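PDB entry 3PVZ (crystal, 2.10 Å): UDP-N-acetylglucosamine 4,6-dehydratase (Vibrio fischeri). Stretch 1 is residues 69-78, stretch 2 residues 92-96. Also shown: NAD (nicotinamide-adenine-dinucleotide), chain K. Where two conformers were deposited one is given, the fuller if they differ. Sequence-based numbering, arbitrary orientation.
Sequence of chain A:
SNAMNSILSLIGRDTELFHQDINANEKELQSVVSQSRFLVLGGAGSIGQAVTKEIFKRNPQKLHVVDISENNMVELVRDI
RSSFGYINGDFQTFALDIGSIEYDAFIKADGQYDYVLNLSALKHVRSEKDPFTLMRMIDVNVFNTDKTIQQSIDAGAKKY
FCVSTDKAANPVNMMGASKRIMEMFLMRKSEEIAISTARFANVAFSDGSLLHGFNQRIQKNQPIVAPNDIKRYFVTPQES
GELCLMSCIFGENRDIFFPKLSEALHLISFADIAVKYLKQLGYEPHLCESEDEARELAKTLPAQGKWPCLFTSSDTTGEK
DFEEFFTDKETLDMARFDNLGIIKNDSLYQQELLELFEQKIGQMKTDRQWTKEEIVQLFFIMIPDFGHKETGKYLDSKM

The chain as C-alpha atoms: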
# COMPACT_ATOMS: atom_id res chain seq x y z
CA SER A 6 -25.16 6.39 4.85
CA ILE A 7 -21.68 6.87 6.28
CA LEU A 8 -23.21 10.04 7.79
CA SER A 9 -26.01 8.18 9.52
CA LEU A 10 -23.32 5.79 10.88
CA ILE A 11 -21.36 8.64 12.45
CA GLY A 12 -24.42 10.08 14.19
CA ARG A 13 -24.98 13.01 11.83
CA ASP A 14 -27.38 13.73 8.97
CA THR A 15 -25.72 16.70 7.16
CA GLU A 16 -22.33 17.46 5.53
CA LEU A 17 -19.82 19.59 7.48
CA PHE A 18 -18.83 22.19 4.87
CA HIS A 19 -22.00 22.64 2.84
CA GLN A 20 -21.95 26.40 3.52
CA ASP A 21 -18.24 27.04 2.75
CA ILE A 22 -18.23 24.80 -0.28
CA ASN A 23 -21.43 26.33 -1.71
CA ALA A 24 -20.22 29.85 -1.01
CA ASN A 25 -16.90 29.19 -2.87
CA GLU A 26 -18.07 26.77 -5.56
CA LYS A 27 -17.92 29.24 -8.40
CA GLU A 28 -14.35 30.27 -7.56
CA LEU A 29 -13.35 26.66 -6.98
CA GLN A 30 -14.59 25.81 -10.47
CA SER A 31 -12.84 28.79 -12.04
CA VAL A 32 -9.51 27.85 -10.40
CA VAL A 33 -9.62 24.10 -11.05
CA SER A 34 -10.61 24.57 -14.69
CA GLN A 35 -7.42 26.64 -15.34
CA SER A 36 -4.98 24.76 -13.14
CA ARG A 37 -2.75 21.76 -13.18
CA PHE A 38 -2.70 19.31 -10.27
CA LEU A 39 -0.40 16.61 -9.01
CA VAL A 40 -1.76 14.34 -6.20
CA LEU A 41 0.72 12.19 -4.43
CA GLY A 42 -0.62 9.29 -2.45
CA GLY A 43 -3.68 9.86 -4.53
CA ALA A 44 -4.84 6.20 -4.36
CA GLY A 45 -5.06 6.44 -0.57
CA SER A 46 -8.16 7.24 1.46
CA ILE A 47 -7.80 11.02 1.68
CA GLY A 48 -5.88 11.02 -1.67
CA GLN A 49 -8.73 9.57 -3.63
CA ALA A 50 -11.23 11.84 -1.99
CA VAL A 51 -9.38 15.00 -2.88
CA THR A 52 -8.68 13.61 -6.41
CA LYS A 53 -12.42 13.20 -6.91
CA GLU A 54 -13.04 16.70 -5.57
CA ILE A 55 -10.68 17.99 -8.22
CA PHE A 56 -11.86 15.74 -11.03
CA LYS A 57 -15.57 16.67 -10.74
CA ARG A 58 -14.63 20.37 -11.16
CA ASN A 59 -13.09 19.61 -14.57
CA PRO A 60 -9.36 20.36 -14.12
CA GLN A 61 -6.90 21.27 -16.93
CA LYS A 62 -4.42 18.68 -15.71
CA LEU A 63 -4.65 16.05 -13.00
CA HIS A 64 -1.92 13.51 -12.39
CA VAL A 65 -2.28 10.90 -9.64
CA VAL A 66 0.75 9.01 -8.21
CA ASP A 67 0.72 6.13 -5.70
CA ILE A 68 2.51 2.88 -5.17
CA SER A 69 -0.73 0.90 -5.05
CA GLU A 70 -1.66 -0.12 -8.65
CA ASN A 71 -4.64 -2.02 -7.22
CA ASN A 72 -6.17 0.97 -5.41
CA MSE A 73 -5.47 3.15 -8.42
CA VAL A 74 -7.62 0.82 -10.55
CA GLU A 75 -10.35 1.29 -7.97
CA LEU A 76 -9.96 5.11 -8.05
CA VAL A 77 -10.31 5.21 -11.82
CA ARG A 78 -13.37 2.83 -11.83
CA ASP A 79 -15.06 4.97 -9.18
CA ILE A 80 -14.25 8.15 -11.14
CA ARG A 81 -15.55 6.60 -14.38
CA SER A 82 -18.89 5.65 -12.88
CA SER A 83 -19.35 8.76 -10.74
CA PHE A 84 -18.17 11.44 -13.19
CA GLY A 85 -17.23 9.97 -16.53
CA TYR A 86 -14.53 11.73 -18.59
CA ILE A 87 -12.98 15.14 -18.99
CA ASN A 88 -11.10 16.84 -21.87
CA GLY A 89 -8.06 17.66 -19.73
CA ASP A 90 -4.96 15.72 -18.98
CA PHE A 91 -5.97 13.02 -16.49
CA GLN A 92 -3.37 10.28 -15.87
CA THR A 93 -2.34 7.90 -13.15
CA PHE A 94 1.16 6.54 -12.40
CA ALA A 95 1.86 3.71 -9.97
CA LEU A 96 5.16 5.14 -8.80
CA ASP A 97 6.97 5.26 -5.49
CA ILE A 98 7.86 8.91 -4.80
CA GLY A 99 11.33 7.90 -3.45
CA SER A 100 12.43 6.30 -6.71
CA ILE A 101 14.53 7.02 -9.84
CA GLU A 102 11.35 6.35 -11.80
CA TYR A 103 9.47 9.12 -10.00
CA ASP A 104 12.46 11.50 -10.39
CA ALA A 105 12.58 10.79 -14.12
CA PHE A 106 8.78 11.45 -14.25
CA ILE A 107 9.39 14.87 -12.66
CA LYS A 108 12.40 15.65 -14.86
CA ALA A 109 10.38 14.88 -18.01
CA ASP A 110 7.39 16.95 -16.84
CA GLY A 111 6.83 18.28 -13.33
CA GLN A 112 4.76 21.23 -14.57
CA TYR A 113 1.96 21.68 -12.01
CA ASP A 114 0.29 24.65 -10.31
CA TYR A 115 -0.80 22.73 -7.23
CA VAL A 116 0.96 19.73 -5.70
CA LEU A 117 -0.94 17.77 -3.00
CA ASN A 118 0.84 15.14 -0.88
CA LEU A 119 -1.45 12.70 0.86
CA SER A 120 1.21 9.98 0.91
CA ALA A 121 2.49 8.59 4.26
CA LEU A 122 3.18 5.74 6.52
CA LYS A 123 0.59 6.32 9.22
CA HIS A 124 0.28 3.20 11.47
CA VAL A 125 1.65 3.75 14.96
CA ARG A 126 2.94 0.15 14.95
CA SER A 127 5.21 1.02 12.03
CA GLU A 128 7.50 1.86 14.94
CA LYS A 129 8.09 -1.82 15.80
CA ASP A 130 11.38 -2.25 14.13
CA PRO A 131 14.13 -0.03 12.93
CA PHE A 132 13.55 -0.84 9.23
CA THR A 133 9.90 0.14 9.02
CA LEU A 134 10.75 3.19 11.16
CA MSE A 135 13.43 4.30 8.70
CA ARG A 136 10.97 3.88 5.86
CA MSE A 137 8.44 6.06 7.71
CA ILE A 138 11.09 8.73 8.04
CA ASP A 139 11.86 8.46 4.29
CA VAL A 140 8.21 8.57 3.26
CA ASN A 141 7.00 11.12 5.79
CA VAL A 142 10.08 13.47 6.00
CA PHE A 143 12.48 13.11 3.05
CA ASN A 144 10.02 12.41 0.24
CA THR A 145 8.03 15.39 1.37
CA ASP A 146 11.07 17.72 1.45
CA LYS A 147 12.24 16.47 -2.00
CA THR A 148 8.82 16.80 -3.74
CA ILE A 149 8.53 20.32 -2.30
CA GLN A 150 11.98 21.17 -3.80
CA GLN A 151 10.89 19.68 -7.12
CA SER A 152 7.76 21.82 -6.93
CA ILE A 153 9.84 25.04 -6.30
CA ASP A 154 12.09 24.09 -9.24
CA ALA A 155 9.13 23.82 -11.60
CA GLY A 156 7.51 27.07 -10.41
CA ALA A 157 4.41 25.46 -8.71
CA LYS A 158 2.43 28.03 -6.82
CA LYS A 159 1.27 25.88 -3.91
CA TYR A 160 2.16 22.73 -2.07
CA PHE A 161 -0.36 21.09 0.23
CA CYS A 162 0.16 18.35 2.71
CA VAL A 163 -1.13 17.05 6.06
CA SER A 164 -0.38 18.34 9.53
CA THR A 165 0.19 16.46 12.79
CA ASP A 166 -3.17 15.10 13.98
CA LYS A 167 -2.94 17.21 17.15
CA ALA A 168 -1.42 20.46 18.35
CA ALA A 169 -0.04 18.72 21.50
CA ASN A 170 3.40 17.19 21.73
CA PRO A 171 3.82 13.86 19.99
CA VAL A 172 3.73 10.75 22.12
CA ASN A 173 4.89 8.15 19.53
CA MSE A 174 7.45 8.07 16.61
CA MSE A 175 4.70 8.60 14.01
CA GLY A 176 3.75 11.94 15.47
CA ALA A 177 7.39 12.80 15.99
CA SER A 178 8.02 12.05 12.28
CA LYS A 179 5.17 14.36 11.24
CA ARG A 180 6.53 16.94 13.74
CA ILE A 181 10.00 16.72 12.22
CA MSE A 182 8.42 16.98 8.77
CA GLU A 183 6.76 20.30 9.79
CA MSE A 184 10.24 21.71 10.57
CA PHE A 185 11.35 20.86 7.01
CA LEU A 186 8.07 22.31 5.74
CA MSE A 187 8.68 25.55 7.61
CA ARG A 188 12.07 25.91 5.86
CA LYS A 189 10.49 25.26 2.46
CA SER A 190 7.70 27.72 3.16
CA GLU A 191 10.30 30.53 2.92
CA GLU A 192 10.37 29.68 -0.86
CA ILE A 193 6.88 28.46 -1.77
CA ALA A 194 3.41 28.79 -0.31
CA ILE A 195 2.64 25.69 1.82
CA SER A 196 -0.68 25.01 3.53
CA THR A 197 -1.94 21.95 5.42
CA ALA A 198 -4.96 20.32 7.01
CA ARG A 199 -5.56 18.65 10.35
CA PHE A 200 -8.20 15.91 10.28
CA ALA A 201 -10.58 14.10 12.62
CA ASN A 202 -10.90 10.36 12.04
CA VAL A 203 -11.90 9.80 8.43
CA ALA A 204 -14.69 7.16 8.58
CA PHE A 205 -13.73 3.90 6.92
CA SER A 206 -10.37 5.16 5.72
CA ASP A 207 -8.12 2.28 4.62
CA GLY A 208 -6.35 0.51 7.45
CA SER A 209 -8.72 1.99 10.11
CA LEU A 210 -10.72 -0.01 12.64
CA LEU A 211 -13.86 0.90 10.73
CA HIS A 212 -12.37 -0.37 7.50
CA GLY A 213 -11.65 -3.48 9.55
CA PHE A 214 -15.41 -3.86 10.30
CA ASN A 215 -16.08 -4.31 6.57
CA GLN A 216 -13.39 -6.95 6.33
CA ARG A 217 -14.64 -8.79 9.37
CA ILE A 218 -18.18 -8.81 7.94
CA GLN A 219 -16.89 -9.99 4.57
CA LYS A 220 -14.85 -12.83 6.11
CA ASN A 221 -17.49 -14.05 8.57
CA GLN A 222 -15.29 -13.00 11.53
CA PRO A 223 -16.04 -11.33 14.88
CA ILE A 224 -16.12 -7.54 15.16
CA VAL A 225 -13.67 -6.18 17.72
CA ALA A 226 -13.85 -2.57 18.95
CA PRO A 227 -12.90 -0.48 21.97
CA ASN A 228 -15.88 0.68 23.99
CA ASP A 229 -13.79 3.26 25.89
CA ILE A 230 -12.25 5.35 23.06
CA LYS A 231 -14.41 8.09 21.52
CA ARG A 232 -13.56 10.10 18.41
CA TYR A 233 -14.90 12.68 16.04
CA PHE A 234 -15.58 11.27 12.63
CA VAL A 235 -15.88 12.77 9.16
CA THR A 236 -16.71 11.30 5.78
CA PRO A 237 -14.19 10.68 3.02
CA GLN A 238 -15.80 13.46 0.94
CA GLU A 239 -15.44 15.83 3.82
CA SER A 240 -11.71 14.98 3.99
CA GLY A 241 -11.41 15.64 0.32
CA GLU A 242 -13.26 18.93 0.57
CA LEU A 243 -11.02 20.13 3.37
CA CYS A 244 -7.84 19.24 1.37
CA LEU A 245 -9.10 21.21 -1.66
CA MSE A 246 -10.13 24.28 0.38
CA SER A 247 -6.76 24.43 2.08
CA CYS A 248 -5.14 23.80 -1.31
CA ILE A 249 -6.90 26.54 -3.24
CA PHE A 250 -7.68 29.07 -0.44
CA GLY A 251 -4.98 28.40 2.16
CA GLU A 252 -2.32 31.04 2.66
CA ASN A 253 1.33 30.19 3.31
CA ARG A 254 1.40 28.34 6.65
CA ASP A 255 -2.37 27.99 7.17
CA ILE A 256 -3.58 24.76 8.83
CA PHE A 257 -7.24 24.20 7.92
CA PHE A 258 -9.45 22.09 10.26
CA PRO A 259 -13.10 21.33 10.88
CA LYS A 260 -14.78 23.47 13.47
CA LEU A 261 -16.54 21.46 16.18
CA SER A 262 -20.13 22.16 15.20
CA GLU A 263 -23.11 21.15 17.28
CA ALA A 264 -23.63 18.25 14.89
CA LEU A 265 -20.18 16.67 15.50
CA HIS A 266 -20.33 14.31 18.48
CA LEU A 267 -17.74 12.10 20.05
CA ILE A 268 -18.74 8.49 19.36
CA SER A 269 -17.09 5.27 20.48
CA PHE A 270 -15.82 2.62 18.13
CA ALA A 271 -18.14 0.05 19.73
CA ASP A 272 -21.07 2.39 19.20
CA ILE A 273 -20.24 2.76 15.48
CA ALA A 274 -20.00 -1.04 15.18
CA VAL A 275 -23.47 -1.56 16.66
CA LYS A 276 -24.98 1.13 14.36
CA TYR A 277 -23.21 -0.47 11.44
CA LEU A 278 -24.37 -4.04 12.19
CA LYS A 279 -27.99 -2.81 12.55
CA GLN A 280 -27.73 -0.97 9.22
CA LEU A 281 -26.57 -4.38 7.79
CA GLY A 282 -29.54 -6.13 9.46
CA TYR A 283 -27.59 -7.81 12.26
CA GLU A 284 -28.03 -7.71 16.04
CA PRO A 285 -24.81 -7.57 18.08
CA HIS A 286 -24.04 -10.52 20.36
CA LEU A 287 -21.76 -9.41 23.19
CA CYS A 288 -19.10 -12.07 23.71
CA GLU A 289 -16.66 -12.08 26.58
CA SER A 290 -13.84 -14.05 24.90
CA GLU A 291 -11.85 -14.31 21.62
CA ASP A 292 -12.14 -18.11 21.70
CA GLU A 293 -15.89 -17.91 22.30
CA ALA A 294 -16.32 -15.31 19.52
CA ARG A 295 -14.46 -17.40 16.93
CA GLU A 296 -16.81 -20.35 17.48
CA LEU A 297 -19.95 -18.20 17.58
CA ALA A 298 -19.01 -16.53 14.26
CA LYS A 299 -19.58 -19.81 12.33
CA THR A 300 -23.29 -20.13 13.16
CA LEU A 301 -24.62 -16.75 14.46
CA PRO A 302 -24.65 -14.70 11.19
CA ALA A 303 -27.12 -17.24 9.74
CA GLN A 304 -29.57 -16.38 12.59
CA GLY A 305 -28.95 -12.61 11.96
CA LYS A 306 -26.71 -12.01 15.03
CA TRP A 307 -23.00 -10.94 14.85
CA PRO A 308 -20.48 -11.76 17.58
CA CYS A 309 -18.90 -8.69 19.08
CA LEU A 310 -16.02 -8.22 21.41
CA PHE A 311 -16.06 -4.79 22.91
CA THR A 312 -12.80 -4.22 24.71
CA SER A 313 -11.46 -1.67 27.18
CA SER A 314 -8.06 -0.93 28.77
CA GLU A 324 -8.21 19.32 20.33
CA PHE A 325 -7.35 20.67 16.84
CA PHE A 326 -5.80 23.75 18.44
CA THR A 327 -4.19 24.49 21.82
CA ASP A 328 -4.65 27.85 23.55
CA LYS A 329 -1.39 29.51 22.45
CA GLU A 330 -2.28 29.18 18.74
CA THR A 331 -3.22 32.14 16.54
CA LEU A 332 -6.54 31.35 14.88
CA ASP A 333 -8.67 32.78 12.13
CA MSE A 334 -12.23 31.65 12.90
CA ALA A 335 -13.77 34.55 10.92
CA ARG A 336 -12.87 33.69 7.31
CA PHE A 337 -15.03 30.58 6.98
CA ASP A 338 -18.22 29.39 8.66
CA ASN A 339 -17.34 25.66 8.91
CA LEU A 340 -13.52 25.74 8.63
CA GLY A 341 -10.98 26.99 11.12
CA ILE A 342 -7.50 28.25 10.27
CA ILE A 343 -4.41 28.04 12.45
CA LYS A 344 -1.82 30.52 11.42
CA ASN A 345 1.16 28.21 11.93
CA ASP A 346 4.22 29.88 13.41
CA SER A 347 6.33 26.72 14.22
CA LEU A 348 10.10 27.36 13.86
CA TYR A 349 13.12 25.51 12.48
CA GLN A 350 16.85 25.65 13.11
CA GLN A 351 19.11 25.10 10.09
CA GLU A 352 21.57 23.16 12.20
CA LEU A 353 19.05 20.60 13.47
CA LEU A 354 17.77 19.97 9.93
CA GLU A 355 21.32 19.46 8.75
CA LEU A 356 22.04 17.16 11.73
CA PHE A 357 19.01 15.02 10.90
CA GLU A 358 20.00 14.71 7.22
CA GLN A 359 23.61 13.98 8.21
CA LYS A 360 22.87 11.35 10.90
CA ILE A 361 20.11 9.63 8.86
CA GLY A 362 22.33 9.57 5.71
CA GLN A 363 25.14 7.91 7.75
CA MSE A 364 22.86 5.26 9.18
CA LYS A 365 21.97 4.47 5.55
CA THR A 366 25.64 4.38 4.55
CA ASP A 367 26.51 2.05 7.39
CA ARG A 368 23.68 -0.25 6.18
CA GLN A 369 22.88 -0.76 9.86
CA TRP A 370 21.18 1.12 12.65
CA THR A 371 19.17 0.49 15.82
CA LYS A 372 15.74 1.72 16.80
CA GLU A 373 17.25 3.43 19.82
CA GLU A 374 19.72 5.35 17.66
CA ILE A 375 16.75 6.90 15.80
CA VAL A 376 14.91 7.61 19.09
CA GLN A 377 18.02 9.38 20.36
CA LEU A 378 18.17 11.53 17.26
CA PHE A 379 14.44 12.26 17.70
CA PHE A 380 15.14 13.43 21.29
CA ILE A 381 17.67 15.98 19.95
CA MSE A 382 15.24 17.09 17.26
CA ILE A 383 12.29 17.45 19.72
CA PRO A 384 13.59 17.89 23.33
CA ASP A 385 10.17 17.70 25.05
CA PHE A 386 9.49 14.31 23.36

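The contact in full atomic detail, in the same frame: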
# COMPACT_ATOMS: atom_id res chain seq x y z
N SER A 69 0.26 1.97 -4.91
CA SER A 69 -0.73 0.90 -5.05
C SER A 69 -1.38 0.93 -6.44
O SER A 69 -2.24 1.74 -6.70
CB SER A 69 -1.80 1.00 -3.94
OG SER A 69 -2.87 0.11 -4.22
N GLU A 70 -1.00 -0.01 -7.33
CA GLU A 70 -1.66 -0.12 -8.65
C GLU A 70 -3.06 -0.62 -8.49
O GLU A 70 -3.96 -0.19 -9.25
CB GLU A 70 -0.91 -1.00 -9.67
CG GLU A 70 -0.38 -2.32 -9.15
CD GLU A 70 -0.02 -3.32 -10.24
OE1 GLU A 70 0.11 -2.97 -11.44
OE2 GLU A 70 0.13 -4.52 -9.89
N ASN A 71 -3.27 -1.53 -7.53
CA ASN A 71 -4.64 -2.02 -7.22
C ASN A 71 -5.61 -0.95 -6.79
O ASN A 71 -6.69 -0.89 -7.31
CB ASN A 71 -4.65 -3.18 -6.22
CG ASN A 71 -3.90 -4.41 -6.74
OD1 ASN A 71 -3.79 -4.60 -7.93
ND2 ASN A 71 -3.35 -5.22 -5.82
N ASN A 72 -5.26 -0.11 -5.83
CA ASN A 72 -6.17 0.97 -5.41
C ASN A 72 -6.32 2.06 -6.46
O ASN A 72 -7.38 2.69 -6.60
CB ASN A 72 -5.72 1.52 -4.04
CG ASN A 72 -5.86 0.48 -2.97
OD1 ASN A 72 -6.70 -0.39 -3.10
ND2 ASN A 72 -5.04 0.51 -1.95
N MSE A 73 -5.29 2.26 -7.26
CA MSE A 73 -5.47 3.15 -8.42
C MSE A 73 -6.56 2.65 -9.41
O MSE A 73 -7.39 3.44 -9.91
CB MSE A 73 -4.14 3.33 -9.14
CG MSE A 73 -4.19 4.45 -10.06
SE MSE A 73 -3.92 6.10 -9.10
CE MSE A 73 -1.98 5.94 -9.01
N VAL A 74 -6.58 1.36 -9.69
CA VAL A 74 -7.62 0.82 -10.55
C VAL A 74 -8.99 1.11 -9.94
O VAL A 74 -9.91 1.55 -10.64
CB VAL A 74 -7.44 -0.73 -10.82
CG1 VAL A 74 -8.66 -1.30 -11.50
CG2 VAL A 74 -6.22 -0.99 -11.66
N GLU A 75 -9.12 0.92 -8.63
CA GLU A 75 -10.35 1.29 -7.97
C GLU A 75 -10.71 2.81 -8.08
O GLU A 75 -11.88 3.18 -8.30
CB GLU A 75 -10.28 0.82 -6.51
CG GLU A 75 -11.38 1.27 -5.63
CD GLU A 75 -12.76 0.80 -6.10
OE1 GLU A 75 -12.83 -0.07 -7.01
OE2 GLU A 75 -13.77 1.31 -5.55
N LEU A 76 -9.72 3.68 -7.96
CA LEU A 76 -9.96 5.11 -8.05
C LEU A 76 -10.50 5.46 -9.42
O LEU A 76 -11.45 6.25 -9.57
CB LEU A 76 -8.63 5.87 -7.81
CG LEU A 76 -8.67 7.36 -8.12
CD1 LEU A 76 -9.76 8.02 -7.31
CD2 LEU A 76 -7.30 8.07 -7.91
N VAL A 77 -9.84 4.95 -10.45
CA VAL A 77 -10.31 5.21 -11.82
C VAL A 77 -11.74 4.63 -12.07
O VAL A 77 -12.59 5.33 -12.59
CB VAL A 77 -9.35 4.64 -12.84
CG1 VAL A 77 -9.77 5.02 -14.26
CG2 VAL A 77 -7.94 5.13 -12.57
N ARG A 78 -12.02 3.39 -11.65
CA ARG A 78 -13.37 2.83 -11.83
C ARG A 78 -14.44 3.67 -11.13
O ARG A 78 -15.45 3.97 -11.70
CB ARG A 78 -13.41 1.36 -11.41
CG ARG A 78 -12.56 0.48 -12.35
CD ARG A 78 -12.71 -1.06 -12.15
NE ARG A 78 -11.64 -1.78 -12.86
CZ ARG A 78 -11.57 -1.96 -14.19
NH1 ARG A 78 -12.54 -1.53 -15.01
NH2 ARG A 78 -10.54 -2.61 -14.71
N GLN A 92 -4.21 11.48 -15.80
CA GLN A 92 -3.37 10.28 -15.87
C GLN A 92 -2.94 9.82 -14.49
O GLN A 92 -2.70 10.63 -13.59
CB GLN A 92 -2.13 10.51 -16.72
CG GLN A 92 -2.34 10.98 -18.17
CD GLN A 92 -1.02 11.00 -18.94
OE1 GLN A 92 -0.44 9.93 -19.17
NE2 GLN A 92 -0.48 12.23 -19.25
N THR A 93 -2.74 8.51 -14.37
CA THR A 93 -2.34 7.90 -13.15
C THR A 93 -1.02 7.14 -13.38
O THR A 93 -0.76 6.62 -14.43
CB THR A 93 -3.45 6.94 -12.67
OG1 THR A 93 -3.51 5.85 -13.58
CG2 THR A 93 -4.81 7.66 -12.65
N PHE A 94 -0.20 7.04 -12.33
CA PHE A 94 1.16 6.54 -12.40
C PHE A 94 1.40 5.82 -11.10
O PHE A 94 1.41 6.45 -10.03
CB PHE A 94 2.20 7.74 -12.49
CG PHE A 94 2.04 8.61 -13.73
CD1 PHE A 94 2.65 8.28 -14.92
CD2 PHE A 94 1.21 9.73 -13.71
CE1 PHE A 94 2.45 9.03 -16.07
CE2 PHE A 94 1.02 10.51 -14.82
CZ PHE A 94 1.65 10.17 -16.02
N ALA A 95 1.67 4.53 -11.17
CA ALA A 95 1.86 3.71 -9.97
C ALA A 95 3.32 3.75 -9.56
O ALA A 95 4.02 2.75 -9.66
CB ALA A 95 1.41 2.24 -10.23
N LEU A 96 3.76 4.90 -9.08
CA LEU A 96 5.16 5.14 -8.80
C LEU A 96 5.35 5.38 -7.28
O LEU A 96 4.44 5.83 -6.58
CB LEU A 96 5.62 6.36 -9.57
CG LEU A 96 5.61 6.40 -11.10
CD1 LEU A 96 6.09 7.83 -11.61
CD2 LEU A 96 6.44 5.31 -11.63
PA NAD K . -1.23 -8.68 -5.74
O1A NAD K . -1.28 -7.32 -6.31
O2A NAD K . -2.55 -8.96 -5.07
O5B NAD K . -0.07 -8.78 -4.64
C5B NAD K . 1.16 -8.30 -5.10
C4B NAD K . 1.84 -7.80 -3.84
O4B NAD K . 3.19 -7.41 -4.09
C3B NAD K . 1.07 -6.57 -3.35
O3B NAD K . 0.67 -6.85 -2.04
C2B NAD K . 2.12 -5.42 -3.37
O2B NAD K . 1.86 -4.53 -2.29
C1B NAD K . 3.44 -6.24 -3.26
N9A NAD K . 4.59 -5.49 -3.75
C8A NAD K . 4.77 -4.80 -4.91
N7A NAD K . 5.96 -4.23 -4.93
C5A NAD K . 6.59 -4.54 -3.80
C6A NAD K . 7.78 -4.23 -3.24
N6A NAD K . 8.67 -3.48 -3.90
N1A NAD K . 8.09 -4.69 -2.03
C2A NAD K . 7.23 -5.44 -1.36
N3A NAD K . 6.06 -5.73 -1.85
C4A NAD K . 5.72 -5.33 -3.04
O3 NAD K . -0.99 -9.71 -6.92
PN NAD K . -1.52 -11.22 -6.79
O1N NAD K . -2.92 -11.47 -7.39
O2N NAD K . -1.28 -11.87 -5.42
O5D NAD K . -0.61 -11.96 -7.84
C5D NAD K . 0.61 -12.26 -7.15
C4D NAD K . 1.46 -12.90 -8.25
O4D NAD K . 0.75 -14.02 -8.84
C3D NAD K . 1.66 -11.89 -9.38
O3D NAD K . 2.84 -12.16 -10.09
C2D NAD K . 0.52 -12.19 -10.35
O2D NAD K . 0.99 -11.86 -11.63
C1D NAD K . 0.45 -13.70 -10.23
N1N NAD K . -0.86 -14.17 -10.69
C2N NAD K . -1.95 -13.99 -9.98
C3N NAD K . -3.19 -14.47 -10.47
C7N NAD K . -4.44 -14.26 -9.71
O7N NAD K . -5.49 -14.76 -10.11
N7N NAD K . -4.45 -13.51 -8.59
C4N NAD K . -3.26 -15.17 -11.69
C5N NAD K . -2.10 -15.36 -12.38
C6N NAD K . -0.91 -14.84 -11.86

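This is a small van der Waals packing contact in which one face of a helix lies nearly antiparallel to the end of a strand, with no hydrogen bond passing between the two. The axes of helix 70-78 and strand 92-94 come within 9.7 Å at an angle of 166°, a spacing that leaves room for one layer of side chains between the backbones, and the two stretches together bury 238 Å².

The helix presents its residues at the familiar spacing of three and four: Glu70, Met73 and Val77 make the contacts, while Val74 points away and Asn71, Asn72 and Glu75 are out of reach. On the other side CA-to-CB directions alternate from Thr93 through Ala95, which lies just past the strand's end. Thr93 and Ala95 direct their CB atoms toward the helix; the CA-to-CB bond of Phe94 between them points away, and the residue meets Met73 through its carbonyl oxygen.

Met73, a selenomethionine here, is the centre of the contact, with 65 Å² covered. Its CG lies 3.7 Å from Thr93 CB, and its chain, with chi1 t and then chi2 and chi3 both p, bends so that CE reaches 3.6 Å from Phe94 O. That is van der Waals packing of a methyl against a backbone oxygen. One flexible side chain thus spans two successive residues of the strand. One helical turn on, Val77 CG2 meets Thr93 CG2 at 4.0 Å, so the threonine is touched by both Met73 and Val77; its closest approaches to both are made by carbon atoms, and OG1 is hydrogen-bonded elsewhere in the structure.

The spacing closes toward the start of the helix. Met73 and Thr93 have CA atoms 7.4 Å apart, but those of Glu70 and Ala95 are only 5.4 Å apart, and the small alanine side chain suits this approach: Ala95 CB touches Glu70 CB at 4.0 Å. Glu70 joins through its aliphatic base, while both carboxylate oxygens are hydrogen-bonded elsewhere.

The capping and cofactor bonds at the helix start involve no atom of the second stretch. Ser69, at the N-cap, has its CB directed away from the strand, and its OG accepts from Asn72 N at 2.9 Å, satisfying an amide that has no partner within the helix; Met73 N bonds to Ser69 O at 3.1 Å. In the same first turn Asn71 ND2 donates to O1A of the NAD at 3.0 Å. The rule to read here is a division by residue: the helix packs on the strand through carbon, while its cap and its cofactor bond are made by residues that leave that packing untouched.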